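Local coordinates for protein C2 toxin component I (PDB 2J3X) that probably transfers ADP-ribose from NAD to actin, acting as the enzymatic component of the binary C2 toxin of Clostridium botulinum, at residues A376-F381 with E387-L392; E227-E232 with Q293-Y298; E250-S255 with L344-T349; S216-F221 with R366-E371; H243-A248 with S283-V288. The protein carries 2 engineered substitutions. All coordinates share one frame; numbering follows the deposited sequence.

Contact 1 of 5, residues A376-F381 with E387-L392; sequences AFIYGF and EQEILL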
# COMPACT_ATOMS: atom_id res chain seq x y z
N ALA A 376 -10.00 11.05 15.39
CA ALA A 376 -11.42 10.83 15.13
C ALA A 376 -11.70 11.12 13.69
O ALA A 376 -11.14 12.05 13.09
CB ALA A 376 -12.28 11.76 16.01
N PHE A 377 -12.64 10.36 13.14
CA PHE A 377 -13.20 10.75 11.83
C PHE A 377 -14.16 11.89 12.09
O PHE A 377 -14.99 11.84 12.99
CB PHE A 377 -13.95 9.53 11.24
CG PHE A 377 -14.40 9.67 9.81
CD1 PHE A 377 -15.45 10.58 9.44
CD2 PHE A 377 -13.83 8.89 8.84
CE1 PHE A 377 -15.87 10.68 8.11
CE2 PHE A 377 -14.25 8.94 7.49
CZ PHE A 377 -15.32 9.84 7.13
N ILE A 378 -14.01 12.95 11.28
CA ILE A 378 -14.82 14.16 11.43
C ILE A 378 -16.15 13.89 10.73
O ILE A 378 -16.37 14.25 9.55
CB ILE A 378 -14.03 15.35 10.86
CG1 ILE A 378 -12.68 15.47 11.59
CG2 ILE A 378 -14.88 16.66 10.96
CD1 ILE A 378 -12.73 15.63 13.10
N TYR A 379 -17.03 13.23 11.49
CA TYR A 379 -18.36 12.83 11.00
C TYR A 379 -19.38 13.57 11.85
O TYR A 379 -19.25 13.59 13.07
CB TYR A 379 -18.57 11.31 11.12
CG TYR A 379 -19.87 10.87 10.47
CD1 TYR A 379 -19.94 10.64 9.12
CD2 TYR A 379 -21.05 10.71 11.24
CE1 TYR A 379 -21.15 10.30 8.49
CE2 TYR A 379 -22.28 10.36 10.60
CZ TYR A 379 -22.31 10.16 9.23
OH TYR A 379 -23.50 9.81 8.58
N GLY A 380 -20.39 14.16 11.20
CA GLY A 380 -21.46 14.84 11.98
C GLY A 380 -21.24 16.35 11.98
O GLY A 380 -22.06 17.10 12.55
N PHE A 381 -20.16 16.79 11.35
CA PHE A 381 -19.77 18.22 11.35
C PHE A 381 -20.16 18.92 10.03
O PHE A 381 -19.74 18.49 8.94
CB PHE A 381 -18.26 18.32 11.56
CG PHE A 381 -17.81 17.86 12.90
CD1 PHE A 381 -17.51 16.52 13.14
CD2 PHE A 381 -17.71 18.77 13.97
CE1 PHE A 381 -17.09 16.08 14.44
CE2 PHE A 381 -17.30 18.35 15.22
CZ PHE A 381 -16.99 17.01 15.46
N GLU A 387 -14.90 15.55 2.81
CA GLU A 387 -13.48 15.40 3.06
C GLU A 387 -13.04 14.05 3.62
O GLU A 387 -11.88 13.67 3.45
CB GLU A 387 -12.97 16.52 3.93
CG GLU A 387 -13.06 17.86 3.26
CD GLU A 387 -12.80 18.96 4.24
OE1 GLU A 387 -11.98 18.73 5.15
OE2 GLU A 387 -13.42 20.04 4.11
N GLN A 388 -13.96 13.32 4.25
CA GLN A 388 -13.61 12.07 4.96
C GLN A 388 -12.34 12.22 5.78
O GLN A 388 -11.42 11.39 5.71
CB GLN A 388 -13.48 10.90 4.00
CG GLN A 388 -14.74 10.71 3.17
CD GLN A 388 -14.71 9.45 2.32
OE1 GLN A 388 -13.92 8.54 2.58
NE2 GLN A 388 -15.62 9.36 1.35
N GLU A 389 -12.31 13.26 6.60
CA GLU A 389 -11.12 13.55 7.37
C GLU A 389 -11.02 12.72 8.63
O GLU A 389 -11.99 12.60 9.39
CB GLU A 389 -11.13 15.04 7.80
CG GLU A 389 -9.97 15.35 8.72
CD GLU A 389 -9.75 16.86 8.96
OE1 GLU A 389 -10.35 17.67 8.21
OE2 GLU A 389 -8.93 17.21 9.84
N ILE A 390 -9.85 12.16 8.86
CA ILE A 390 -9.56 11.67 10.20
C ILE A 390 -8.52 12.65 10.76
O ILE A 390 -7.41 12.79 10.22
CB ILE A 390 -9.00 10.22 10.19
CG1 ILE A 390 -10.16 9.22 9.88
CG2 ILE A 390 -8.50 9.88 11.60
CD1 ILE A 390 -9.67 7.76 9.59
N LEU A 391 -8.87 13.29 11.87
CA LEU A 391 -7.96 14.24 12.53
C LEU A 391 -7.15 13.51 13.59
O LEU A 391 -7.73 12.89 14.50
CB LEU A 391 -8.77 15.41 13.14
CG LEU A 391 -7.90 16.42 13.91
CD1 LEU A 391 -7.09 17.12 12.89
CD2 LEU A 391 -8.80 17.43 14.65
N LEU A 392 -5.82 13.60 13.49
CA LEU A 392 -4.97 12.91 14.48
C LEU A 392 -4.52 13.86 15.58
O LEU A 392 -4.27 15.06 15.31
CB LEU A 392 -3.70 12.35 13.78
CG LEU A 392 -3.94 11.42 12.59
CD1 LEU A 392 -2.60 10.86 12.11
CD2 LEU A 392 -4.81 10.26 13.01
O HOH W 1 -14.84 14.50 7.23
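A beta hairpin joins Ala376 and Phe377 to Leu391 and Ile390, and Glu387-Gln388-Glu389, which leads into its second strand, matches the E-X-E motif of ADP-ribosylating toxins; the connecting loop is consistent with the ARTT loop of that family. Ala376 and Leu391 form a hydrogen-bonded antiparallel pair: Leu391 N lies 2.9 Å from Ala376 O, and Ala376 N answers at 3.1 Å to Leu391 O. The next pair, Phe377 with Ile390, is non-hydrogen-bonded. Just past it, Ile378 N gives a nearly straight bond of 2.8 Å to Glu389 O (170°), so the pairing continues where the chain bends in an inverse gamma turn centred on Ile378.

Phe377 suits a buried place between strand and helix 227-234. With CG anti to the backbone N (chi1 -171°) its ring lies alongside Gln388, and CZ comes 3.8 Å from Gln388 CB. Glu389 O sits over one ring face, offset toward the rim, while Ile390 CG1 meets ring atom CD2 at 3.8 Å. The polar end of Gln388 has its partner outside the hairpin, OE1 bonding to Ser226 N. Beta-branched Ile378 runs beside the aliphatic part of Glu389, CG1 to CG 3.9 Å. A water bridges the two chains beyond the last direct bond, 2.8 Å from Ile378 O and accepting from Glu389 N.

Contact 2 of 5, residues E227-E232 with Q293-Y298; sequences EAWGAE and QTLIAY. With SO4 (sulfate ion), chain V.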
# COMPACT_ATOMS: atom_id res chain seq x y z
N GLU A 227 -17.11 6.86 3.31
CA GLU A 227 -17.88 7.67 4.25
C GLU A 227 -18.60 6.72 5.21
O GLU A 227 -18.77 7.07 6.37
CB GLU A 227 -18.89 8.50 3.47
CG GLU A 227 -19.77 9.38 4.36
CD GLU A 227 -19.08 10.60 4.93
OE1 GLU A 227 -17.90 10.82 4.71
OE2 GLU A 227 -19.72 11.38 5.65
N ALA A 228 -19.02 5.54 4.72
CA ALA A 228 -19.72 4.57 5.58
C ALA A 228 -18.92 4.17 6.79
O ALA A 228 -19.50 3.96 7.86
CB ALA A 228 -20.14 3.27 4.78
N TRP A 229 -17.59 4.03 6.63
CA TRP A 229 -16.73 3.72 7.78
C TRP A 229 -16.81 4.82 8.84
O TRP A 229 -16.93 4.54 10.04
CB TRP A 229 -15.26 3.53 7.35
CG TRP A 229 -14.41 3.00 8.47
CD1 TRP A 229 -14.18 1.67 8.75
CD2 TRP A 229 -13.74 3.76 9.50
NE1 TRP A 229 -13.38 1.56 9.84
CE2 TRP A 229 -13.08 2.80 10.34
CE3 TRP A 229 -13.59 5.14 9.78
CZ2 TRP A 229 -12.28 3.17 11.43
CZ3 TRP A 229 -12.80 5.52 10.91
CH2 TRP A 229 -12.17 4.52 11.73
N GLY A 230 -16.75 6.07 8.38
CA GLY A 230 -16.88 7.19 9.30
C GLY A 230 -18.26 7.20 9.95
O GLY A 230 -18.39 7.43 11.15
N ALA A 231 -19.32 6.95 9.18
CA ALA A 231 -20.68 6.94 9.77
C ALA A 231 -20.86 5.84 10.81
O ALA A 231 -21.48 6.07 11.85
CB ALA A 231 -21.77 6.79 8.63
N GLU A 232 -20.34 4.63 10.52
CA GLU A 232 -20.50 3.46 11.39
C GLU A 232 -19.77 3.67 12.69
O GLU A 232 -20.25 3.30 13.76
CB GLU A 232 -19.89 2.22 10.69
CG GLU A 232 -20.70 1.69 9.56
CD GLU A 232 -19.86 0.94 8.48
OE1 GLU A 232 -18.66 0.58 8.70
OE2 GLU A 232 -20.43 0.71 7.39
N GLN A 293 -10.21 0.28 14.99
CA GLN A 293 -9.56 -0.90 14.36
C GLN A 293 -8.47 -0.36 13.48
O GLN A 293 -8.52 0.81 13.11
CB GLN A 293 -10.56 -1.72 13.54
CG GLN A 293 -11.09 -0.95 12.27
CD GLN A 293 -12.16 -1.67 11.46
OE1 GLN A 293 -13.10 -1.07 11.02
NE2 GLN A 293 -12.00 -3.00 11.27
N THR A 294 -7.52 -1.19 13.10
CA THR A 294 -6.43 -0.71 12.24
C THR A 294 -6.95 -0.44 10.83
O THR A 294 -7.63 -1.27 10.25
CB THR A 294 -5.32 -1.74 12.23
OG1 THR A 294 -4.84 -1.87 13.57
CG2 THR A 294 -4.11 -1.25 11.35
N LEU A 295 -6.58 0.71 10.29
CA LEU A 295 -6.84 0.96 8.91
C LEU A 295 -5.91 2.02 8.36
O LEU A 295 -5.22 2.68 9.10
CB LEU A 295 -8.27 1.40 8.72
CG LEU A 295 -8.64 2.83 9.05
CD1 LEU A 295 -9.97 3.15 8.44
CD2 LEU A 295 -8.56 3.15 10.51
N ILE A 296 -5.94 2.16 7.05
CA ILE A 296 -5.06 3.08 6.33
C ILE A 296 -5.79 4.42 6.10
O ILE A 296 -6.90 4.46 5.57
CB ILE A 296 -4.64 2.45 4.98
CG1 ILE A 296 -3.75 1.18 5.24
CG2 ILE A 296 -3.96 3.49 4.05
CD1 ILE A 296 -2.34 1.54 5.88
N ALA A 297 -5.12 5.53 6.44
CA ALA A 297 -5.57 6.82 5.99
C ALA A 297 -4.39 7.53 5.25
O ALA A 297 -3.25 7.08 5.32
CB ALA A 297 -6.00 7.66 7.16
N TYR A 298 -4.70 8.59 4.52
CA TYR A 298 -3.70 9.19 3.59
C TYR A 298 -3.46 10.64 3.90
O TYR A 298 -4.37 11.38 4.31
CB TYR A 298 -4.26 9.08 2.16
CG TYR A 298 -4.21 7.67 1.67
CD1 TYR A 298 -3.01 7.12 1.18
CD2 TYR A 298 -5.38 6.85 1.77
CE1 TYR A 298 -2.95 5.78 0.73
CE2 TYR A 298 -5.36 5.49 1.34
CZ TYR A 298 -4.12 4.97 0.83
OH TYR A 298 -4.01 3.68 0.40
S SO4 V . -19.92 5.52 1.09
O1 SO4 V . -20.13 4.30 0.29
O2 SO4 V . -20.66 5.25 2.28
O3 SO4 V . -18.53 5.81 1.42
O4 SO4 V . -20.58 6.69 0.52
O HOH W 2 -16.22 -0.60 10.84
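Trp229 lays its indole over Leu295, whose CD1 methyl sits above the centre of the six-membered ring, 3.8 Å from the centroid: a CH-pi contact between helix 227-234 and edge strand 295-301 of the five-stranded sheet in the C-terminal ADP-ribosyltransferase domain. The two backbones stay apart, with the CA atoms of Trp229 and Leu295 10.3 Å from each other, and a residue as long as tryptophan spans that distance. Its CG is anti to the backbone N (chi1 -171°), which sends the indole out from the helix toward the strand. Leucine offers both methyls: CD2 reaches Trp229 CZ2 at 3.8 Å beside the CD1 contact.

The polar corner of the indole is served separately. Trp229 NE1 donates to Gln293 OE1 over 2.9 Å at 159°, and the oxygen lies close to the ring plane, so one residue covers a face while another takes the edge. A glutamine can do this because its extended chain runs past the indole in the opposite direction and places OE1 at NE1. Gln293 OE1 also accepts from a water at 3.2 Å. Phe377 of the hairpin packs against Trp229 as well, beside CE3. A sulfate, probably from the crystallisation liquor, rests near the start of the helix, held by weak bonds, Glu227 N to its O3 at 2.6 Å and Ala228 N to the same O3 at 3.3 Å.

Contact 3 of 5, residues E250-S255 with L344-T349; sequences EGYLHS and LSFSST
The last turns of helix 243-254 meet the chain leading into strand 347-350 through two aromatic residues, Tyr252 and Phe346. Phe346 turns its edge to the face of the tyrosine in a T-shaped pair, the centroids 5.3 Å apart and the planes at 62°. Its CD2 stands over the tyrosine ring, 4.0 Å from Tyr252 CE1, while the Phe346 CB methylene lies 3.8 Å from Tyr252 CZ. A chi1 of -178°, with the ring trans to the main-chain nitrogen, carries Tyr252 out from the helix to the phenylalanine. Tyrosine fits here because its ring can be buried while its hydroxyl still finds a partner: Tyr252 OH is hydrogen-bonded to Asn261 OD1, an oxygen that also bonds Ser345 OG. Ile282 of helix 273-286 touches both side chains, and Leu264 borders Phe346. The strand entered here continues with Ser348 and Thr349, consistent with the Ser-Thr-Ser motif that lines the NAD site in the R-S-E class of ADP-ribosyltransferases.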
# COMPACT_ATOMS: atom_id res chain seq x y z
N GLU A 250 -14.78 22.31 16.96
CA GLU A 250 -15.38 23.20 15.96
C GLU A 250 -14.44 24.36 15.63
O GLU A 250 -14.25 24.69 14.46
CB GLU A 250 -16.67 23.81 16.50
CG GLU A 250 -17.82 22.80 16.64
CD GLU A 250 -18.40 22.37 15.31
OE1 GLU A 250 -18.01 22.90 14.24
OE2 GLU A 250 -19.30 21.51 15.34
N GLY A 251 -13.88 24.95 16.68
CA GLY A 251 -13.01 26.13 16.51
C GLY A 251 -11.81 25.74 15.68
O GLY A 251 -11.40 26.47 14.77
N TYR A 252 -11.23 24.57 15.99
CA TYR A 252 -10.08 24.10 15.25
C TYR A 252 -10.41 23.80 13.80
O TYR A 252 -9.62 24.06 12.88
CB TYR A 252 -9.46 22.89 15.95
CG TYR A 252 -8.22 22.44 15.22
CD1 TYR A 252 -7.00 23.14 15.37
CD2 TYR A 252 -8.29 21.39 14.30
CE1 TYR A 252 -5.85 22.74 14.65
CE2 TYR A 252 -7.15 20.98 13.58
CZ TYR A 252 -5.94 21.67 13.77
OH TYR A 252 -4.83 21.30 13.10
N LEU A 253 -11.60 23.24 13.57
CA LEU A 253 -11.98 22.87 12.22
C LEU A 253 -12.31 24.10 11.37
O LEU A 253 -12.17 24.04 10.16
CB LEU A 253 -13.19 21.95 12.21
CG LEU A 253 -12.92 20.52 12.74
CD1 LEU A 253 -14.27 19.76 12.93
CD2 LEU A 253 -11.89 19.77 11.85
N HIS A 254 -12.71 25.19 12.01
CA HIS A 254 -13.23 26.35 11.27
C HIS A 254 -12.43 27.63 11.30
O HIS A 254 -12.35 28.30 10.25
CB HIS A 254 -14.68 26.65 11.67
CG HIS A 254 -15.65 25.62 11.18
ND1 HIS A 254 -16.27 24.73 12.03
CD2 HIS A 254 -16.01 25.28 9.93
CE1 HIS A 254 -17.03 23.92 11.31
NE2 HIS A 254 -16.88 24.22 10.04
N SER A 255 -11.87 27.99 12.45
CA SER A 255 -11.35 29.36 12.60
C SER A 255 -10.00 29.51 13.27
O SER A 255 -9.26 30.44 12.93
CB SER A 255 -12.36 30.24 13.36
OG SER A 255 -12.97 29.54 14.44
N LEU A 344 4.03 18.20 14.94
CA LEU A 344 3.90 18.89 16.23
C LEU A 344 2.48 19.33 16.55
O LEU A 344 2.08 19.26 17.69
CB LEU A 344 4.87 20.10 16.27
CG LEU A 344 6.35 19.71 16.45
CD1 LEU A 344 7.21 21.01 16.52
CD2 LEU A 344 6.51 18.89 17.69
N SER A 345 1.73 19.73 15.54
CA SER A 345 0.34 20.06 15.70
C SER A 345 -0.56 18.82 15.41
O SER A 345 -0.07 17.75 15.03
CB SER A 345 -0.07 21.17 14.74
OG SER A 345 -1.32 21.74 15.15
N PHE A 346 -1.86 19.03 15.56
CA PHE A 346 -2.87 18.06 15.04
C PHE A 346 -2.66 17.94 13.53
O PHE A 346 -2.23 18.91 12.88
CB PHE A 346 -4.27 18.59 15.33
CG PHE A 346 -4.49 18.86 16.79
CD1 PHE A 346 -4.82 17.83 17.66
CD2 PHE A 346 -4.30 20.17 17.31
CE1 PHE A 346 -4.96 18.08 19.04
CE2 PHE A 346 -4.45 20.44 18.66
CZ PHE A 346 -4.81 19.40 19.54
N SER A 347 -2.98 16.79 12.95
CA SER A 347 -2.77 16.67 11.51
C SER A 347 -3.93 15.97 10.84
O SER A 347 -4.49 15.02 11.42
CB SER A 347 -1.43 16.00 11.17
OG SER A 347 -1.33 14.68 11.67
N SER A 348 -4.31 16.48 9.67
CA SER A 348 -5.42 15.92 8.91
C SER A 348 -4.95 14.81 7.97
O SER A 348 -3.89 14.87 7.31
CB SER A 348 -6.13 17.01 8.10
OG SER A 348 -5.23 17.44 7.15
N THR A 349 -5.80 13.77 7.90
CA THR A 349 -5.62 12.67 6.95
C THR A 349 -6.99 12.45 6.38
O THR A 349 -7.97 13.01 6.88
CB THR A 349 -5.18 11.34 7.69
OG1 THR A 349 -6.28 10.86 8.50
CG2 THR A 349 -3.94 11.55 8.56

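Contact 4 of 5, residues S216-F221 with R366-E371; sequences SQELDF and RLRLSE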
# COMPACT_ATOMS: atom_id res chain seq x y z
N SER A 216 -2.63 -11.41 3.83
CA SER A 216 -3.56 -10.67 4.68
C SER A 216 -4.22 -9.54 3.90
O SER A 216 -3.83 -9.26 2.78
CB SER A 216 -2.84 -10.15 5.94
OG SER A 216 -1.82 -11.05 6.40
N GLN A 217 -5.21 -8.90 4.52
CA GLN A 217 -5.88 -7.78 3.84
C GLN A 217 -5.99 -6.66 4.82
O GLN A 217 -6.70 -6.80 5.82
CB GLN A 217 -7.29 -8.20 3.45
CG GLN A 217 -7.34 -8.97 2.19
CD GLN A 217 -8.71 -9.62 2.01
OE1 GLN A 217 -9.10 -10.53 2.77
NE2 GLN A 217 -9.45 -9.14 1.02
N GLU A 218 -5.23 -5.58 4.60
CA GLU A 218 -5.22 -4.50 5.54
C GLU A 218 -6.32 -3.54 5.09
O GLU A 218 -6.43 -3.24 3.89
CB GLU A 218 -3.85 -3.76 5.46
CG GLU A 218 -3.77 -2.68 6.51
CD GLU A 218 -2.36 -2.04 6.47
OE1 GLU A 218 -1.72 -2.04 5.38
OE2 GLU A 218 -1.94 -1.53 7.51
N LEU A 219 -7.14 -3.06 6.02
CA LEU A 219 -8.33 -2.25 5.63
C LEU A 219 -7.83 -0.93 5.03
O LEU A 219 -7.04 -0.22 5.66
CB LEU A 219 -9.16 -1.92 6.87
CG LEU A 219 -10.48 -1.17 6.60
CD1 LEU A 219 -11.35 -1.91 5.58
CD2 LEU A 219 -11.20 -0.99 7.94
N ASP A 220 -8.22 -0.64 3.79
CA ASP A 220 -7.66 0.51 3.04
C ASP A 220 -8.61 0.75 1.87
O ASP A 220 -8.98 -0.22 1.14
CB ASP A 220 -6.30 0.07 2.49
CG ASP A 220 -5.50 1.19 1.80
OD1 ASP A 220 -6.07 2.24 1.37
OD2 ASP A 220 -4.28 0.95 1.63
N PHE A 221 -9.04 2.01 1.69
CA PHE A 221 -10.03 2.32 0.65
C PHE A 221 -9.43 3.07 -0.53
O PHE A 221 -10.16 3.40 -1.50
CB PHE A 221 -11.12 3.22 1.27
CG PHE A 221 -11.81 2.52 2.47
CD1 PHE A 221 -12.66 1.45 2.23
CD2 PHE A 221 -11.52 2.92 3.79
CE1 PHE A 221 -13.27 0.79 3.35
CE2 PHE A 221 -12.11 2.28 4.91
CZ PHE A 221 -12.98 1.20 4.66
N ARG A 366 0.92 6.97 3.33
CA ARG A 366 -0.08 5.89 3.47
C ARG A 366 0.10 5.46 4.94
O ARG A 366 0.96 4.65 5.28
CB ARG A 366 0.24 4.80 2.41
CG ARG A 366 -0.76 3.58 2.55
CD ARG A 366 -0.67 2.67 1.37
NE ARG A 366 -1.57 1.52 1.57
CZ ARG A 366 -1.16 0.29 1.93
NH1 ARG A 366 0.14 0.03 2.08
NH2 ARG A 366 -2.09 -0.70 2.10
N LEU A 367 -0.69 6.06 5.83
CA LEU A 367 -0.44 5.97 7.27
C LEU A 367 -1.26 4.82 7.84
O LEU A 367 -2.46 4.80 7.66
CB LEU A 367 -0.93 7.27 7.99
CG LEU A 367 -0.18 8.50 7.46
CD1 LEU A 367 -0.79 9.76 8.04
CD2 LEU A 367 1.31 8.37 7.81
N ARG A 368 -0.61 3.90 8.53
CA ARG A 368 -1.38 2.90 9.28
C ARG A 368 -1.85 3.50 10.59
O ARG A 368 -1.04 3.84 11.46
CB ARG A 368 -0.52 1.63 9.49
CG ARG A 368 -1.28 0.55 10.38
CD ARG A 368 -0.30 -0.62 10.69
NE ARG A 368 0.22 -1.14 9.41
CZ ARG A 368 1.46 -1.62 9.18
NH1 ARG A 368 2.35 -1.66 10.15
NH2 ARG A 368 1.82 -2.01 7.94
N LEU A 369 -3.17 3.61 10.75
CA LEU A 369 -3.73 4.10 12.00
C LEU A 369 -4.09 2.89 12.81
O LEU A 369 -5.01 2.21 12.47
CB LEU A 369 -5.01 4.94 11.73
CG LEU A 369 -4.75 6.14 10.75
CD1 LEU A 369 -6.04 7.03 10.62
CD2 LEU A 369 -3.50 6.98 11.14
N SER A 370 -3.34 2.63 13.88
CA SER A 370 -3.54 1.38 14.61
C SER A 370 -4.69 1.52 15.61
O SER A 370 -4.97 2.61 16.11
CB SER A 370 -2.23 1.03 15.38
OG SER A 370 -1.16 0.75 14.46
N GLU A 371 -5.32 0.39 15.97
CA GLU A 371 -6.36 0.44 16.98
C GLU A 371 -5.92 1.21 18.25
O GLU A 371 -4.90 0.84 18.86
CB GLU A 371 -6.81 -0.99 17.38
CG GLU A 371 -7.86 -0.94 18.48
CD GLU A 371 -8.34 -2.29 19.03
OE1 GLU A 371 -8.36 -3.23 18.25
OE2 GLU A 371 -8.65 -2.35 20.27
O HOH W 3 0.67 -0.87 5.50
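Salt bridges that are also hydrogen bonds carry most of this contact, Asp220 facing Arg366 and Glu218 facing Arg368. Arg366 grips Asp220 side-on with two nitrogens, NE and NH2, each 2.8 Å from the same oxygen, OD2. The carboxylate and guanidinium are nearly coplanar, 19° apart, and OD2 lies in the guanidinium plane; it takes NE nearly in line with its C-O bond and NH2 through its anti lone pair. Arg368 instead uses one nitrogen: NE gives a bond of 2.9 Å and 161° to the syn side of Glu218 OE2. The bend of the Arg368 chain at chi3 (-55°) turns NE toward the glutamate.

These charges tie the linker that follows strand 206-216 of the N-terminal domain to strand 363-369 of the C-terminal sheet, across the two ADP-ribosyltransferase-type domains. Arginine suits the strand: its several N-H groups can meet linker and sheet acceptors at once.

A second, purely electrostatic pairing brings Glu218 OE1 to 3.6 Å from Arg366 NH2, well out of the guanidinium plane. By water, Glu218 OE1 accepts at 2.7 Å from a molecule that accepts from Arg368 NH2 at 2.9 Å.

Arg366 NH1 forms a salt bridge with Asp422, while Arg368 NH1 and Asp220 OD1 are hydrogen-bonded to Gln139 and Tyr298 OH. Glu140 nears Glu218 OE2; at the crystal's pH of 3.0 one carboxylate may be protonated, easing the repulsion.

Contact 5 of 5, residues H243-A248 with S283-V288; sequences HEQLGA and SSALSV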
# COMPACT_ATOMS: atom_id res chain seq x y z
N HIS A 243 -19.90 19.87 25.85
CA HIS A 243 -20.13 21.08 25.09
C HIS A 243 -18.81 21.80 24.80
O HIS A 243 -18.61 22.35 23.72
CB HIS A 243 -21.12 22.00 25.82
CG HIS A 243 -21.55 23.17 25.00
ND1 HIS A 243 -22.30 23.04 23.85
CD2 HIS A 243 -21.31 24.50 25.16
CE1 HIS A 243 -22.51 24.24 23.34
NE2 HIS A 243 -21.92 25.14 24.10
N GLU A 244 -17.92 21.79 25.79
CA GLU A 244 -16.63 22.46 25.65
C GLU A 244 -15.72 21.74 24.67
O GLU A 244 -15.04 22.39 23.87
CB GLU A 244 -15.96 22.61 27.00
CG GLU A 244 -16.69 23.56 27.94
CD GLU A 244 -15.93 23.75 29.21
OE1 GLU A 244 -15.48 22.73 29.76
OE2 GLU A 244 -15.78 24.91 29.68
N GLN A 245 -15.76 20.42 24.67
CA GLN A 245 -14.98 19.63 23.70
C GLN A 245 -15.42 19.91 22.28
O GLN A 245 -14.61 20.16 21.41
CB GLN A 245 -15.10 18.14 24.02
CG GLN A 245 -14.09 17.64 25.04
CD GLN A 245 -14.44 16.25 25.54
OE1 GLN A 245 -15.59 15.80 25.43
NE2 GLN A 245 -13.45 15.55 26.09
N LEU A 246 -16.72 19.83 22.05
CA LEU A 246 -17.31 20.18 20.76
C LEU A 246 -16.93 21.57 20.28
O LEU A 246 -16.50 21.74 19.14
CB LEU A 246 -18.84 20.02 20.81
CG LEU A 246 -19.54 20.29 19.47
CD1 LEU A 246 -19.11 19.34 18.30
CD2 LEU A 246 -21.08 20.35 19.66
N GLY A 247 -17.04 22.58 21.16
CA GLY A 247 -16.72 23.95 20.76
C GLY A 247 -15.27 24.10 20.38
O GLY A 247 -14.94 24.74 19.40
N ALA A 248 -14.39 23.46 21.14
CA ALA A 248 -12.96 23.54 20.86
C ALA A 248 -12.63 22.85 19.54
O ALA A 248 -11.91 23.42 18.69
CB ALA A 248 -12.15 22.95 22.04
N SER A 283 -7.41 17.76 22.22
CA SER A 283 -6.78 16.44 22.46
C SER A 283 -7.72 15.57 23.26
O SER A 283 -7.85 14.39 22.95
CB SER A 283 -5.44 16.58 23.21
OG SER A 283 -4.40 17.05 22.33
N SER A 284 -8.41 16.15 24.26
CA SER A 284 -9.40 15.47 25.08
C SER A 284 -10.52 14.90 24.15
O SER A 284 -10.87 13.71 24.20
CB SER A 284 -10.01 16.51 26.08
OG SER A 284 -10.87 15.89 26.97
N ALA A 285 -11.04 15.76 23.26
CA ALA A 285 -12.10 15.32 22.32
C ALA A 285 -11.63 14.18 21.47
O ALA A 285 -12.39 13.21 21.22
CB ALA A 285 -12.54 16.47 21.42
N LEU A 286 -10.40 14.29 20.97
CA LEU A 286 -9.87 13.25 20.05
C LEU A 286 -9.61 11.92 20.79
O LEU A 286 -9.44 10.87 20.15
CB LEU A 286 -8.62 13.72 19.28
CG LEU A 286 -8.89 14.89 18.33
CD1 LEU A 286 -7.50 15.30 17.71
CD2 LEU A 286 -9.92 14.40 17.27
N SER A 287 -9.59 11.96 22.13
CA SER A 287 -9.40 10.75 22.95
C SER A 287 -10.73 10.12 23.32
O SER A 287 -10.74 9.03 23.88
CB SER A 287 -8.68 11.08 24.27
OG SER A 287 -7.38 11.61 23.98
N VAL A 288 -11.86 10.75 22.96
CA VAL A 288 -13.17 10.22 23.38
C VAL A 288 -13.50 8.88 22.67
O VAL A 288 -14.00 7.92 23.31
CB VAL A 288 -14.29 11.28 23.24
CG1 VAL A 288 -15.71 10.67 23.28
CG2 VAL A 288 -14.12 12.42 24.32
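Helices 243-254 and 273-286 come together at Gln245 and Ala285, whose CA atoms are only 5.4 Å apart, a close helix-helix packing in the helical part of the C-terminal ADP-ribosyltransferase domain. Such nearness depends on a small residue, and Ala285 supplies it: its CB rests 4.0 Å from Gln245 CB, and no longer side chain stands between the backbones.

Gln245 does the rest of the work. Its CG lies anti to the carbonyl carbon (chi1 -86°), and the chain, extended beyond CG, passes over the N and CA of Ala285 to carry the amide to the other helix. There NE2 donates to Ser284 OG over 2.7 Å at 147°, with the serine oxygen almost in the amide plane. Serine gives a short polar acceptor on this partly exposed flank. The other end of the amide serves its own helix: Gln245 OE1 accepts from Ser242 N, next to the helix start, as in one half of a capping box. That bond and the one to Ser284 fix the rotation of the amide between them. Val288, farther along the partner segment, lies across the same group, its CG2 methyl 3.7 Å from Gln245 NE2 and 3.8 Å from Gln245 OE1.

Leaving the N-terminal domain, the chain first enters contact 4 at 216-221, which closes the widest loop at 366-371 and joins the domain linker to the C-terminal sheet. Within it, contact 2 (227-232 to 293-298) ties helix 227-234 to strand 295-301, and nested inside contact 2, contact 5 (243-248 to 283-288) joins helices 243-254 and 273-286. Contact 3 starts at 250-255, before contact 5 closes, and ends at 344-349, so it crosses contacts 5 and 2 inside contact 4, joining helix 243-254 to the approach of strand 347-350. Contact 1 comes last, in series. Its strand 389-392 pairs with strand 347-350 of contact 3, and Phe377 touches Gly230 of contact 2.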